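Local structure of Exo-beta-1,3-galactanase (Bifidobacterium bifidum, 5FLW) at residues F5-P10 / P277-P282; N43-V48 / S73-D78; D78-R83 / P104-A109; K94-I99 / D168-V173; S243-V248 / F261-D266. The protein probably hydrolyses terminal beta-1,3-galactosidic linkages of galactans, as a putative exo-beta-1,3-galactanase of glycoside hydrolase family 43. One frame throughout, in Å; residues are numbered along the deposited sequence.

Interaction 1 of 5, residues F5-P10 / P277-P282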
# COMPACT_ATOMS: atom_id res chain seq x y z
N PHE A 5 -10.77 0.15 16.27
CA PHE A 5 -10.76 -1.03 15.42
C PHE A 5 -12.15 -1.31 14.86
O PHE A 5 -13.17 -1.05 15.52
CB PHE A 5 -10.30 -2.28 16.17
CG PHE A 5 -8.89 -2.20 16.69
CD1 PHE A 5 -7.87 -1.69 15.87
CD2 PHE A 5 -8.59 -2.68 17.96
CE1 PHE A 5 -6.55 -1.61 16.33
CE2 PHE A 5 -7.29 -2.63 18.45
CZ PHE A 5 -6.24 -2.09 17.64
N GLY A 6 -12.17 -1.87 13.65
CA GLY A 6 -13.39 -2.25 12.96
C GLY A 6 -13.45 -1.66 11.57
O GLY A 6 -12.41 -1.39 10.94
N ALA A 7 -14.68 -1.47 11.07
CA ALA A 7 -14.93 -0.90 9.75
C ALA A 7 -15.58 0.46 9.96
O ALA A 7 -16.55 0.59 10.73
CB ALA A 7 -15.87 -1.82 8.96
N PHE A 8 -15.04 1.49 9.30
CA PHE A 8 -15.54 2.85 9.51
C PHE A 8 -15.01 3.76 8.42
O PHE A 8 -14.02 3.45 7.73
CB PHE A 8 -15.17 3.42 10.89
CG PHE A 8 -13.70 3.30 11.22
CD1 PHE A 8 -12.80 4.27 10.79
CD2 PHE A 8 -13.21 2.20 11.94
CE1 PHE A 8 -11.43 4.17 11.09
CE2 PHE A 8 -11.84 2.09 12.24
CZ PHE A 8 -10.95 3.07 11.81
N LEU A 9 -15.68 4.90 8.28
CA LEU A 9 -15.23 5.95 7.38
C LEU A 9 -14.47 6.99 8.21
O LEU A 9 -15.07 7.68 9.05
CB LEU A 9 -16.41 6.60 6.67
CG LEU A 9 -16.02 7.68 5.65
CD1 LEU A 9 -15.16 7.09 4.53
CD2 LEU A 9 -17.26 8.43 5.13
N PRO A 10 -13.15 7.11 8.04
CA PRO A 10 -12.38 8.05 8.86
C PRO A 10 -12.60 9.50 8.43
O PRO A 10 -12.93 9.80 7.28
CB PRO A 10 -10.92 7.64 8.62
CG PRO A 10 -10.93 7.01 7.24
CD PRO A 10 -12.29 6.35 7.10
N PRO A 277 -15.05 3.08 3.02
CA PRO A 277 -14.51 2.89 4.38
C PRO A 277 -13.18 2.14 4.36
O PRO A 277 -12.69 1.66 3.32
CB PRO A 277 -15.59 2.04 5.07
CG PRO A 277 -16.81 2.21 4.27
CD PRO A 277 -16.35 2.39 2.84
N ILE A 278 -12.59 2.03 5.55
CA ILE A 278 -11.44 1.16 5.79
C ILE A 278 -11.81 0.15 6.88
O ILE A 278 -12.72 0.36 7.69
CB ILE A 278 -10.14 1.92 6.19
CG1 ILE A 278 -10.33 2.65 7.54
CG2 ILE A 278 -9.72 2.89 5.06
CD1 ILE A 278 -9.07 3.32 8.08
N VAL A 279 -11.08 -0.96 6.87
CA VAL A 279 -11.10 -1.93 7.96
C VAL A 279 -9.74 -1.82 8.65
O VAL A 279 -8.70 -2.08 8.03
CB VAL A 279 -11.37 -3.36 7.44
CG1 VAL A 279 -11.18 -4.37 8.57
CG2 VAL A 279 -12.79 -3.46 6.83
N GLN A 280 -9.75 -1.43 9.92
CA GLN A 280 -8.53 -1.21 10.69
C GLN A 280 -8.56 -2.14 11.90
O GLN A 280 -9.51 -2.08 12.70
CB GLN A 280 -8.45 0.24 11.14
CG GLN A 280 -7.23 0.60 11.95
CD GLN A 280 -7.15 2.10 12.23
OE1 GLN A 280 -7.07 2.92 11.30
NE2 GLN A 280 -7.18 2.47 13.50
N MET A 281 -7.55 -3.01 12.01
CA MET A 281 -7.59 -4.08 12.99
C MET A 281 -6.18 -4.43 13.39
O MET A 281 -5.26 -4.32 12.57
CB MET A 281 -8.25 -5.34 12.39
CG MET A 281 -9.71 -5.21 11.96
SD MET A 281 -10.27 -6.67 11.03
CE MET A 281 -10.19 -7.96 12.32
N PRO A 282 -5.97 -4.92 14.62
CA PRO A 282 -4.68 -5.55 14.94
C PRO A 282 -4.57 -6.87 14.18
O PRO A 282 -5.58 -7.55 13.91
CB PRO A 282 -4.77 -5.79 16.44
CG PRO A 282 -6.23 -6.00 16.69
CD PRO A 282 -6.96 -5.13 15.69

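Interaction 2 of 5, residues N43-V48 / S73-D78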
# COMPACT_ATOMS: atom_id res chain seq x y z
N ASN A 43 -13.00 8.27 -9.83
CA ASN A 43 -11.85 7.40 -10.05
C ASN A 43 -10.65 8.06 -10.73
O ASN A 43 -9.59 7.42 -10.81
CB ASN A 43 -12.24 6.16 -10.88
CG ASN A 43 -12.49 6.50 -12.36
OD1 ASN A 43 -13.11 7.51 -12.66
ND2 ASN A 43 -12.03 5.64 -13.27
N LEU A 44 -10.78 9.29 -11.26
CA LEU A 44 -9.65 9.89 -11.95
C LEU A 44 -8.70 10.58 -10.95
O LEU A 44 -9.06 10.87 -9.80
CB LEU A 44 -10.12 10.86 -13.05
CG LEU A 44 -11.02 10.23 -14.11
CD1 LEU A 44 -11.60 11.27 -15.10
CD2 LEU A 44 -10.31 9.08 -14.84
N PHE A 45 -7.49 10.86 -11.41
CA PHE A 45 -6.49 11.41 -10.50
C PHE A 45 -6.87 12.80 -10.00
O PHE A 45 -7.08 13.72 -10.81
CB PHE A 45 -5.11 11.44 -11.15
CG PHE A 45 -4.04 11.82 -10.18
CD1 PHE A 45 -3.80 11.02 -9.06
CD2 PHE A 45 -3.26 12.97 -10.38
CE1 PHE A 45 -2.78 11.38 -8.15
CE2 PHE A 45 -2.26 13.33 -9.47
CZ PHE A 45 -2.01 12.54 -8.37
N GLN A 46 -6.94 12.96 -8.66
CA GLN A 46 -7.29 14.22 -8.01
C GLN A 46 -6.24 14.61 -6.97
O GLN A 46 -6.50 15.44 -6.09
CB GLN A 46 -8.69 14.20 -7.40
CG GLN A 46 -9.77 13.87 -8.42
CD GLN A 46 -10.96 13.18 -7.79
OE1 GLN A 46 -11.66 13.77 -6.95
NE2 GLN A 46 -11.19 11.92 -8.17
N GLY A 47 -5.05 14.02 -7.05
CA GLY A 47 -3.99 14.33 -6.10
C GLY A 47 -3.81 13.24 -5.06
O GLY A 47 -4.62 12.31 -4.91
N VAL A 48 -2.69 13.37 -4.33
CA VAL A 48 -2.35 12.51 -3.21
C VAL A 48 -2.50 13.34 -1.94
O VAL A 48 -1.89 14.42 -1.81
CB VAL A 48 -0.92 11.95 -3.34
CG1 VAL A 48 -0.57 11.14 -2.08
CG2 VAL A 48 -0.82 11.07 -4.59
N SER A 73 0.46 15.35 -19.42
CA SER A 73 1.32 14.56 -18.54
C SER A 73 0.59 13.31 -18.06
O SER A 73 -0.63 13.18 -18.16
CB SER A 73 1.79 15.37 -17.32
OG SER A 73 0.75 15.55 -16.36
N ALA A 74 1.38 12.39 -17.48
CA ALA A 74 0.83 11.11 -17.03
C ALA A 74 -0.01 11.23 -15.76
O ALA A 74 -0.65 10.25 -15.36
CB ALA A 74 1.95 10.09 -16.85
N LEU A 75 -0.03 12.40 -15.12
CA LEU A 75 -0.87 12.64 -13.95
C LEU A 75 -1.82 13.82 -14.16
O LEU A 75 -2.17 14.53 -13.21
CB LEU A 75 -0.03 12.82 -12.68
CG LEU A 75 0.67 11.55 -12.15
CD1 LEU A 75 1.61 11.86 -10.98
CD2 LEU A 75 -0.34 10.45 -11.78
N ALA A 76 -2.23 14.05 -15.42
CA ALA A 76 -3.25 15.03 -15.74
C ALA A 76 -4.62 14.58 -15.20
O ALA A 76 -4.81 13.43 -14.77
CB ALA A 76 -3.31 15.28 -17.26
N ALA A 77 -5.59 15.50 -15.24
CA ALA A 77 -6.92 15.28 -14.66
C ALA A 77 -7.67 14.14 -15.35
O ALA A 77 -8.62 13.62 -14.78
CB ALA A 77 -7.75 16.56 -14.79
N ASP A 78 -7.28 13.77 -16.57
CA ASP A 78 -7.93 12.71 -17.30
C ASP A 78 -7.28 11.35 -17.08
O ASP A 78 -7.79 10.35 -17.61
CB ASP A 78 -7.97 13.04 -18.79
CG ASP A 78 -6.57 13.19 -19.37
OD1 ASP A 78 -5.83 14.09 -18.92
OD2 ASP A 78 -6.20 12.40 -20.26
O HOH W 1 -9.30 14.37 -12.23

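Interaction 3 of 5, residues D78-R83 / P104-A109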
# COMPACT_ATOMS: atom_id res chain seq x y z
N ASP A 78 -7.28 13.77 -16.57
CA ASP A 78 -7.93 12.71 -17.30
C ASP A 78 -7.28 11.35 -17.08
O ASP A 78 -7.79 10.35 -17.61
CB ASP A 78 -7.97 13.04 -18.79
CG ASP A 78 -6.57 13.19 -19.37
OD1 ASP A 78 -5.83 14.09 -18.92
OD2 ASP A 78 -6.20 12.40 -20.26
N ARG A 79 -6.17 11.30 -16.33
CA ARG A 79 -5.45 10.06 -16.04
C ARG A 79 -5.86 9.51 -14.67
O ARG A 79 -6.70 10.07 -13.96
CB ARG A 79 -3.93 10.27 -16.09
CG ARG A 79 -3.46 11.02 -17.29
CD ARG A 79 -3.58 10.25 -18.64
NE ARG A 79 -3.48 11.29 -19.67
CZ ARG A 79 -2.43 11.51 -20.46
NH1 ARG A 79 -1.38 10.69 -20.41
NH2 ARG A 79 -2.43 12.57 -21.29
N ILE A 80 -5.22 8.41 -14.30
CA ILE A 80 -5.44 7.72 -13.04
C ILE A 80 -4.10 7.56 -12.30
O ILE A 80 -3.08 7.25 -12.90
CB ILE A 80 -6.07 6.33 -13.29
CG1 ILE A 80 -7.50 6.48 -13.80
CG2 ILE A 80 -6.03 5.47 -12.03
CD1 ILE A 80 -8.08 5.22 -14.38
N GLY A 81 -4.12 7.80 -10.99
CA GLY A 81 -2.94 7.69 -10.14
C GLY A 81 -3.36 7.03 -8.85
O GLY A 81 -4.06 7.63 -8.05
N GLU A 82 -2.93 5.79 -8.66
CA GLU A 82 -3.33 5.00 -7.49
C GLU A 82 -2.23 4.44 -6.60
O GLU A 82 -1.09 4.32 -6.99
CB GLU A 82 -4.17 3.81 -7.99
CG GLU A 82 -5.49 4.19 -8.65
CD GLU A 82 -6.22 2.99 -9.23
OE1 GLU A 82 -5.60 1.93 -9.40
OE2 GLU A 82 -7.43 3.11 -9.50
N ARG A 83 -2.63 4.10 -5.37
CA ARG A 83 -1.77 3.44 -4.39
C ARG A 83 -0.44 4.17 -4.16
O ARG A 83 0.64 3.56 -4.23
CB ARG A 83 -1.56 1.97 -4.71
CG ARG A 83 -2.89 1.19 -4.73
CD ARG A 83 -2.70 -0.33 -4.82
NE ARG A 83 -4.01 -0.98 -4.82
CZ ARG A 83 -4.74 -1.21 -3.73
NH1 ARG A 83 -4.26 -0.86 -2.53
NH2 ARG A 83 -5.94 -1.79 -3.82
N PRO A 104 -7.48 5.57 -18.41
CA PRO A 104 -8.82 4.96 -18.27
C PRO A 104 -8.99 3.65 -19.04
O PRO A 104 -9.79 2.80 -18.62
CB PRO A 104 -9.77 6.06 -18.79
CG PRO A 104 -9.01 7.33 -18.50
CD PRO A 104 -7.58 6.99 -18.81
N ASP A 105 -8.26 3.47 -20.14
CA ASP A 105 -8.30 2.21 -20.88
C ASP A 105 -7.47 1.12 -20.20
O ASP A 105 -7.54 -0.05 -20.63
CB ASP A 105 -7.76 2.41 -22.30
CG ASP A 105 -6.26 2.73 -22.30
OD1 ASP A 105 -5.41 1.80 -22.32
OD2 ASP A 105 -5.91 3.92 -22.22
N TYR A 106 -6.70 1.47 -19.17
CA TYR A 106 -5.97 0.51 -18.35
C TYR A 106 -4.81 -0.19 -19.03
O TYR A 106 -4.30 -1.19 -18.50
CB TYR A 106 -6.92 -0.48 -17.69
CG TYR A 106 -7.19 -0.06 -16.29
CD1 TYR A 106 -8.15 0.90 -15.98
CD2 TYR A 106 -6.42 -0.62 -15.25
CE1 TYR A 106 -8.35 1.27 -14.67
CE2 TYR A 106 -6.59 -0.25 -13.96
CZ TYR A 106 -7.55 0.69 -13.66
OH TYR A 106 -7.71 1.03 -12.33
N GLY A 107 -4.32 0.35 -20.14
CA GLY A 107 -3.20 -0.19 -20.87
C GLY A 107 -1.85 0.40 -20.55
O GLY A 107 -0.85 -0.08 -21.09
N TYR A 108 -1.77 1.43 -19.69
CA TYR A 108 -0.49 2.11 -19.50
C TYR A 108 0.42 1.42 -18.49
O TYR A 108 1.60 1.16 -18.78
CB TYR A 108 -0.72 3.56 -19.12
CG TYR A 108 0.53 4.44 -19.10
CD1 TYR A 108 1.32 4.60 -20.26
CD2 TYR A 108 0.89 5.17 -17.95
CE1 TYR A 108 2.44 5.46 -20.27
CE2 TYR A 108 2.01 6.03 -17.95
CZ TYR A 108 2.77 6.16 -19.11
OH TYR A 108 3.88 7.00 -19.16
N ALA A 109 -0.09 1.20 -17.28
CA ALA A 109 0.54 0.33 -16.29
C ALA A 109 2.01 0.72 -16.03
O ALA A 109 2.94 -0.07 -16.22
CB ALA A 109 0.38 -1.13 -16.71

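Interaction 4 of 5, residues K94-I99 / D168-V173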
# COMPACT_ATOMS: atom_id res chain seq x y z
N LYS A 94 16.24 12.50 0.59
CA LYS A 94 14.99 12.92 -0.03
C LYS A 94 13.85 11.95 0.31
O LYS A 94 14.06 10.79 0.68
CB LYS A 94 15.14 13.01 -1.56
CG LYS A 94 16.26 13.95 -2.03
CD LYS A 94 16.13 15.32 -1.36
CE LYS A 94 17.16 16.32 -1.91
NZ LYS A 94 17.20 17.59 -1.11
N TYR A 95 12.64 12.46 0.20
CA TYR A 95 11.43 11.64 0.26
C TYR A 95 10.95 11.39 -1.16
O TYR A 95 10.67 12.33 -1.91
CB TYR A 95 10.37 12.38 1.08
CG TYR A 95 10.83 12.55 2.52
CD1 TYR A 95 11.62 13.63 2.91
CD2 TYR A 95 10.51 11.57 3.49
CE1 TYR A 95 12.05 13.76 4.21
CE2 TYR A 95 10.94 11.70 4.80
CZ TYR A 95 11.70 12.79 5.15
OH TYR A 95 12.14 12.93 6.44
N VAL A 96 10.89 10.11 -1.56
CA VAL A 96 10.52 9.72 -2.91
C VAL A 96 9.14 9.08 -2.86
O VAL A 96 8.90 8.17 -2.05
CB VAL A 96 11.56 8.78 -3.55
CG1 VAL A 96 11.18 8.52 -4.99
CG2 VAL A 96 12.98 9.33 -3.42
N MET A 97 8.24 9.56 -3.71
CA MET A 97 6.91 9.01 -3.85
C MET A 97 6.80 8.19 -5.14
O MET A 97 7.34 8.59 -6.19
CB MET A 97 5.86 10.12 -3.84
CG MET A 97 4.44 9.61 -3.95
SD MET A 97 3.18 10.95 -3.84
CE MET A 97 3.33 11.41 -2.11
N TYR A 98 6.13 7.04 -5.03
CA TYR A 98 5.83 6.14 -6.15
C TYR A 98 4.32 6.06 -6.31
O TYR A 98 3.58 6.12 -5.32
CB TYR A 98 6.40 4.73 -5.88
CG TYR A 98 7.82 4.81 -5.38
CD1 TYR A 98 8.89 4.93 -6.28
CD2 TYR A 98 8.10 4.82 -4.01
CE1 TYR A 98 10.21 5.05 -5.82
CE2 TYR A 98 9.39 4.96 -3.54
CZ TYR A 98 10.46 5.07 -4.44
OH TYR A 98 11.75 5.19 -3.98
N ILE A 99 3.84 5.95 -7.55
CA ILE A 99 2.40 5.91 -7.78
C ILE A 99 2.14 5.02 -8.98
O ILE A 99 2.96 4.93 -9.90
CB ILE A 99 1.80 7.34 -7.94
CG1 ILE A 99 0.27 7.33 -7.85
CG2 ILE A 99 2.26 7.99 -9.22
CD1 ILE A 99 -0.28 8.69 -7.62
N ASP A 168 19.76 5.95 -4.89
CA ASP A 168 19.06 7.22 -4.78
C ASP A 168 17.53 7.06 -4.80
O ASP A 168 16.82 8.07 -4.80
CB ASP A 168 19.53 8.20 -5.87
CG ASP A 168 19.19 7.71 -7.28
OD1 ASP A 168 18.48 6.71 -7.43
OD2 ASP A 168 19.65 8.37 -8.25
N TYR A 169 17.04 5.82 -4.83
CA TYR A 169 15.62 5.47 -4.75
C TYR A 169 14.80 5.95 -5.95
O TYR A 169 13.56 5.87 -5.89
CB TYR A 169 15.00 5.94 -3.43
CG TYR A 169 15.24 5.05 -2.22
CD1 TYR A 169 16.30 4.14 -2.17
CD2 TYR A 169 14.38 5.10 -1.12
CE1 TYR A 169 16.51 3.31 -1.05
CE2 TYR A 169 14.58 4.29 0.00
CZ TYR A 169 15.63 3.41 0.04
OH TYR A 169 15.79 2.60 1.17
N LEU A 170 15.42 6.41 -7.06
CA LEU A 170 14.68 7.02 -8.17
C LEU A 170 14.34 6.06 -9.30
O LEU A 170 13.51 6.39 -10.16
CB LEU A 170 15.46 8.20 -8.76
CG LEU A 170 15.79 9.34 -7.80
CD1 LEU A 170 16.59 10.39 -8.53
CD2 LEU A 170 14.54 9.91 -7.20
N THR A 171 14.98 4.88 -9.33
CA THR A 171 14.69 3.88 -10.36
C THR A 171 14.98 2.48 -9.80
O THR A 171 15.36 2.32 -8.64
CB THR A 171 15.42 4.20 -11.67
OG1 THR A 171 14.86 3.38 -12.70
CG2 THR A 171 16.93 3.95 -11.54
N ILE A 172 14.75 1.46 -10.65
CA ILE A 172 14.83 0.04 -10.30
C ILE A 172 16.09 -0.56 -10.92
O ILE A 172 16.39 -0.30 -12.09
CB ILE A 172 13.59 -0.68 -10.86
CG1 ILE A 172 12.32 -0.11 -10.24
CG2 ILE A 172 13.69 -2.20 -10.65
CD1 ILE A 172 11.08 -0.61 -11.02
N VAL A 173 16.80 -1.37 -10.14
CA VAL A 173 18.06 -1.97 -10.58
C VAL A 173 18.05 -3.50 -10.54
O VAL A 173 19.00 -4.12 -11.05
CB VAL A 173 19.29 -1.40 -9.82
CG1 VAL A 173 19.40 0.13 -9.97
CG2 VAL A 173 19.29 -1.82 -8.36

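Interaction 5 of 5, residues S243-V248 / F261-D266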
# COMPACT_ATOMS: atom_id res chain seq x y z
N SER A 243 -12.91 -6.76 2.90
CA SER A 243 -11.99 -5.69 2.56
C SER A 243 -10.93 -6.23 1.62
O SER A 243 -10.83 -7.44 1.39
CB SER A 243 -11.34 -5.06 3.82
OG SER A 243 -10.30 -5.87 4.35
N GLN A 244 -10.11 -5.32 1.11
CA GLN A 244 -8.94 -5.66 0.31
C GLN A 244 -7.70 -5.14 1.05
O GLN A 244 -7.58 -3.93 1.28
CB GLN A 244 -9.01 -5.01 -1.08
CG GLN A 244 -7.79 -5.41 -1.95
CD GLN A 244 -7.76 -4.72 -3.31
OE1 GLN A 244 -8.31 -3.63 -3.48
NE2 GLN A 244 -7.12 -5.37 -4.30
N VAL A 245 -6.79 -6.06 1.42
CA VAL A 245 -5.60 -5.65 2.17
C VAL A 245 -4.92 -4.49 1.45
O VAL A 245 -4.77 -4.47 0.22
CB VAL A 245 -4.62 -6.83 2.40
CG1 VAL A 245 -4.06 -7.38 1.08
CG2 VAL A 245 -3.46 -6.38 3.30
N ASP A 246 -4.56 -3.49 2.24
CA ASP A 246 -3.79 -2.38 1.71
C ASP A 246 -2.39 -2.33 2.30
O ASP A 246 -1.42 -2.16 1.55
CB ASP A 246 -4.47 -1.04 2.00
CG ASP A 246 -3.63 0.10 1.51
OD1 ASP A 246 -3.65 0.32 0.28
OD2 ASP A 246 -2.89 0.70 2.35
N ILE A 247 -2.28 -2.45 3.62
CA ILE A 247 -0.99 -2.32 4.28
C ILE A 247 -1.04 -3.02 5.63
O ILE A 247 -2.10 -3.10 6.26
CB ILE A 247 -0.58 -0.83 4.41
CG1 ILE A 247 0.90 -0.69 4.79
CG2 ILE A 247 -1.54 -0.06 5.36
CD1 ILE A 247 1.47 0.69 4.47
N VAL A 248 0.10 -3.58 6.04
CA VAL A 248 0.36 -4.05 7.40
C VAL A 248 1.59 -3.28 7.88
O VAL A 248 2.58 -3.17 7.15
CB VAL A 248 0.60 -5.58 7.42
CG1 VAL A 248 1.03 -6.06 8.81
CG2 VAL A 248 -0.62 -6.34 6.92
N PHE A 261 1.18 -5.32 15.35
CA PHE A 261 1.04 -4.98 13.94
C PHE A 261 -0.38 -4.50 13.71
O PHE A 261 -1.33 -4.97 14.36
CB PHE A 261 1.35 -6.19 13.04
CG PHE A 261 2.77 -6.69 13.18
CD1 PHE A 261 3.10 -7.64 14.16
CD2 PHE A 261 3.76 -6.22 12.34
CE1 PHE A 261 4.41 -8.09 14.29
CE2 PHE A 261 5.07 -6.67 12.45
CZ PHE A 261 5.40 -7.61 13.43
N LEU A 262 -0.51 -3.56 12.78
CA LEU A 262 -1.79 -3.00 12.36
C LEU A 262 -2.06 -3.40 10.91
O LEU A 262 -1.17 -3.28 10.06
CB LEU A 262 -1.78 -1.47 12.48
CG LEU A 262 -3.14 -0.80 12.30
CD1 LEU A 262 -4.06 -1.14 13.46
CD2 LEU A 262 -2.96 0.71 12.11
N PHE A 263 -3.27 -3.91 10.67
CA PHE A 263 -3.80 -4.19 9.33
C PHE A 263 -4.78 -3.07 8.95
O PHE A 263 -5.68 -2.75 9.72
CB PHE A 263 -4.55 -5.54 9.35
CG PHE A 263 -5.46 -5.78 8.15
CD1 PHE A 263 -6.79 -5.29 8.12
CD2 PHE A 263 -5.01 -6.54 7.06
CE1 PHE A 263 -7.61 -5.52 7.01
CE2 PHE A 263 -5.83 -6.78 5.96
CZ PHE A 263 -7.13 -6.26 5.93
N ILE A 264 -4.62 -2.53 7.73
CA ILE A 264 -5.61 -1.65 7.12
C ILE A 264 -6.00 -2.24 5.76
O ILE A 264 -5.12 -2.60 4.96
CB ILE A 264 -5.12 -0.19 7.01
CG1 ILE A 264 -5.05 0.42 8.43
CG2 ILE A 264 -6.04 0.62 6.08
CD1 ILE A 264 -4.38 1.77 8.51
N GLY A 265 -7.31 -2.40 5.54
CA GLY A 265 -7.83 -2.80 4.25
C GLY A 265 -8.88 -1.80 3.78
O GLY A 265 -9.48 -1.09 4.57
N ASP A 266 -9.06 -1.74 2.46
CA ASP A 266 -10.04 -0.85 1.84
C ASP A 266 -11.35 -1.58 1.58
O ASP A 266 -11.35 -2.70 1.07
CB ASP A 266 -9.51 -0.30 0.51
CG ASP A 266 -8.34 0.65 0.69
OD1 ASP A 266 -8.56 1.77 1.17
OD2 ASP A 266 -7.20 0.27 0.38
O HOH W 2 -6.48 -2.01 -0.85

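Interaction 1 of 5, residues F5-P10 / P277-P282
The N-terminal residues Gly6 to Phe8 pair antiparallel with strand 278-282. Four backbone hydrogen bonds hold them together. Gly6 and Gln280 exchange two, Gly6 N to Gln280 O and Gln280 N to Gly6 O, both 2.8 Å. Phe8 and Ile278 exchange the other two, slightly longer. The backbone angles of Gly6 would jam a side chain against the preceding carbonyl oxygen. Phe8, Ile278 and Gln280, all buried, point to one face. There the Phe8 tip, CZ, meets Gln280 CB at 3.8 Å, and the ring and amide planes are nearly perpendicular. Phe8 CG takes the crowded position between N and carbonyl carbon (chi1 51°), which brings CE1 to Ile278 CD1 at 3.9 Å. Gln280 NE2 is bonded onward to Phe56 O. Packing is looser at Ala7, whose CB is 4.1 Å from Val279 CG2. Leu9, partly exposed, touches Pro277 only lightly. Pro282 CD sits over the centre of the Phe5 ring, 3.4 Å from the centroid, in a CH-pi contact; this close pair is itself partly exposed. The antiparallel pairing brings an N-terminal segment onto a late strand, consistent with closing the ring of a five-bladed beta-propeller, the fold of family 43.

Interaction 2 of 5, residues N43-V48 / S73-D78
Phe45, Leu75 and Leu44 lose the most surface where two loops meet. Phe45 CG is anti to the backbone N (chi1 -172°), and the ring reaches across to the loop 73-78. Leu75 CD2 lies over one face, 4.1 Å from the ring centroid, as a CH-pi contact. Gly47 N of its own loop lies over the opposite face, so the ring is sandwiched. Ring atom CD2 of Phe45 also meets the backbone, 3.4 Å from Leu75 O. Leu75 follows Ala74 within a type I turn, Ser73 to Ala76. An alanine at Phe45 would remove the ring and would probably leave Leu75 poorly packed and the two loops less firmly set against each other. Leu44 packs on backbone, its CB 3.6 Å from Ala77 O. Gln46 turns away and binds its own loop through NE2 to Leu44 O at 2.9 Å. No direct hydrogen bond joins the two segments. A water spans them instead, donating to Phe45 O and to Ala77 O, each at 2.7 Å. Beyond them, Phe45 touches Ile99 of strand 95-102. The chemistry is thus apolar packing at the ring, with one water satisfying two carbonyls that cannot bond each other.

Interaction 3 of 5, residues D78-R83 / P104-A109
Strand 80-82 begins the second four-stranded antiparallel sheet, one blade of the beta-propeller expected for family 43. The loop 104-109, which links the next two strands of that sheet, folds back beside it at the surface. Apolar contacts centre on Ile80. It points toward the loop, its CG1 anti to the carbonyl carbon (chi1 -69°). Its CD1 tip touches Pro104 CA and Tyr106 CE1, both at 4.0 Å. The Ile80 and Tyr106 side chains cross at about a right angle. A second kind is van der Waals packing of the proline ring on a backbone carbonyl, with Pro104 CG 3.4 Å from Asp78 O. No hydrogen bond crosses between the segments. Polar bonding is instead local to each. In one, Arg79 NE makes a salt bridge to Asp78 OD2 at 3.0 Å, meeting the oxygen from above the carboxylate plane. In the other, Asp105 OD1 accepts from Gly107 N at 2.8 Å, an Asx turn that shapes the loop. A side chain on Gly107 would clash with that same OD1. Arg83, where the chain turns a corner, forms salt bridges to Asp138 and Asp246. At the far end the Glu82 carboxylate nears the Tyr106 phenol, with Glu82 OE2 3.5 Å from Tyr106 OH.

Interaction 4 of 5, residues K94-I99 / D168-V173
Between the two segments, Tyr169 O is the best-held polar atom, gripped by one hydrogen bond. Tyr98 OH donates it at 2.7 Å, in the carbonyl plane and on a lone pair. The bond joins two antiparallel sheets, neighbouring blades of the beta-propeller expected for family 43: strand 95-102 lies in one, and the turn before strand 172-179 belongs to the next. Tyr98 CG lies anti to the carbonyl carbon (chi1 -46°), and the ring presents its edge to Tyr169 O. Tyr98 OH also packs on Tyr169 CB at 3.4 Å. The Tyr169 hydroxyl leads away and bonds to Gly147 O and Gln143 NE2. Asp168 OD1 accepts from Leu170 N at 3.1 Å, an Asx turn that sets up the bend. Val96 fills the apolar part, pointing toward the turn. Its CG1 touches the same carbonyl, 3.7 Å from Tyr169 O. Its other methyl, CG2, touches two side chains, 3.9 Å from Tyr169 CB and 4.1 Å from Leu170 CD2.

Interaction 5 of 5, residues S243-V248 / F261-D266
Phe263 forms the apolar centre of this antiparallel beta hairpin, which carries a classic beta bulge. Its CG is anti to the backbone N (chi1 165°), and the ring runs back along the partner strand. Val245 CG2 meets ring atom CE2 of Phe263 at 3.6 Å, with the side chains roughly perpendicular. Ser243 OG lies at the ring edge, near CZ and in plane, and is bonded to Thr240 O. An alanine at Phe263 would remove this ring and would probably leave Val245 and Ser243 underpacked beside the bulge. Ile247 and Ile264 lie side by side on the other face. At the bulge, Ile264 O accepts two hydrogen bonds, from Asp246 N at 2.9 Å and from Ile247 N at 3.1 Å. Ile264 N returns one to Ile247 O, nearly straight at 178°. Gln244 and Asp266 exchange two more backbone bonds. A side chain on Gly265 would clash with Ser243 OG. The bulge turns Asp246 toward Asp266, with OD1 of Asp246 3.6 Å from OD2 of Asp266. Arg83 forms a salt bridge with Asp246, which would probably ease the repulsion. A water lies at this edge, 2.7 Å from Asp266 OD2 and 3.1 Å from Gln244 O.

Interactions 4 and 5 are buried, 1 and 2 partly so, and 3 lies at the surface. Interactions 1 and 5 build the same sheet: strands 261-266 and 278-286 are neighbours, and both contacts rest on backbone hydrogen bonds. Interactions 3 and 4 also share a sheet, through strands 80-88 and 95-102. Interaction 4 adds one side-chain-to-backbone hydrogen bond to its packing; interaction 3 has none across it, and interaction 2 is bridged by a water. Interaction 2 shares Asp78 with interaction 3 and reaches Ile99 of interaction 4 through Phe45. A salt bridge from Arg83 to Asp246 connects interactions 3 and 5. Interactions 1 and 4 lie on opposite sides of the chain's centre.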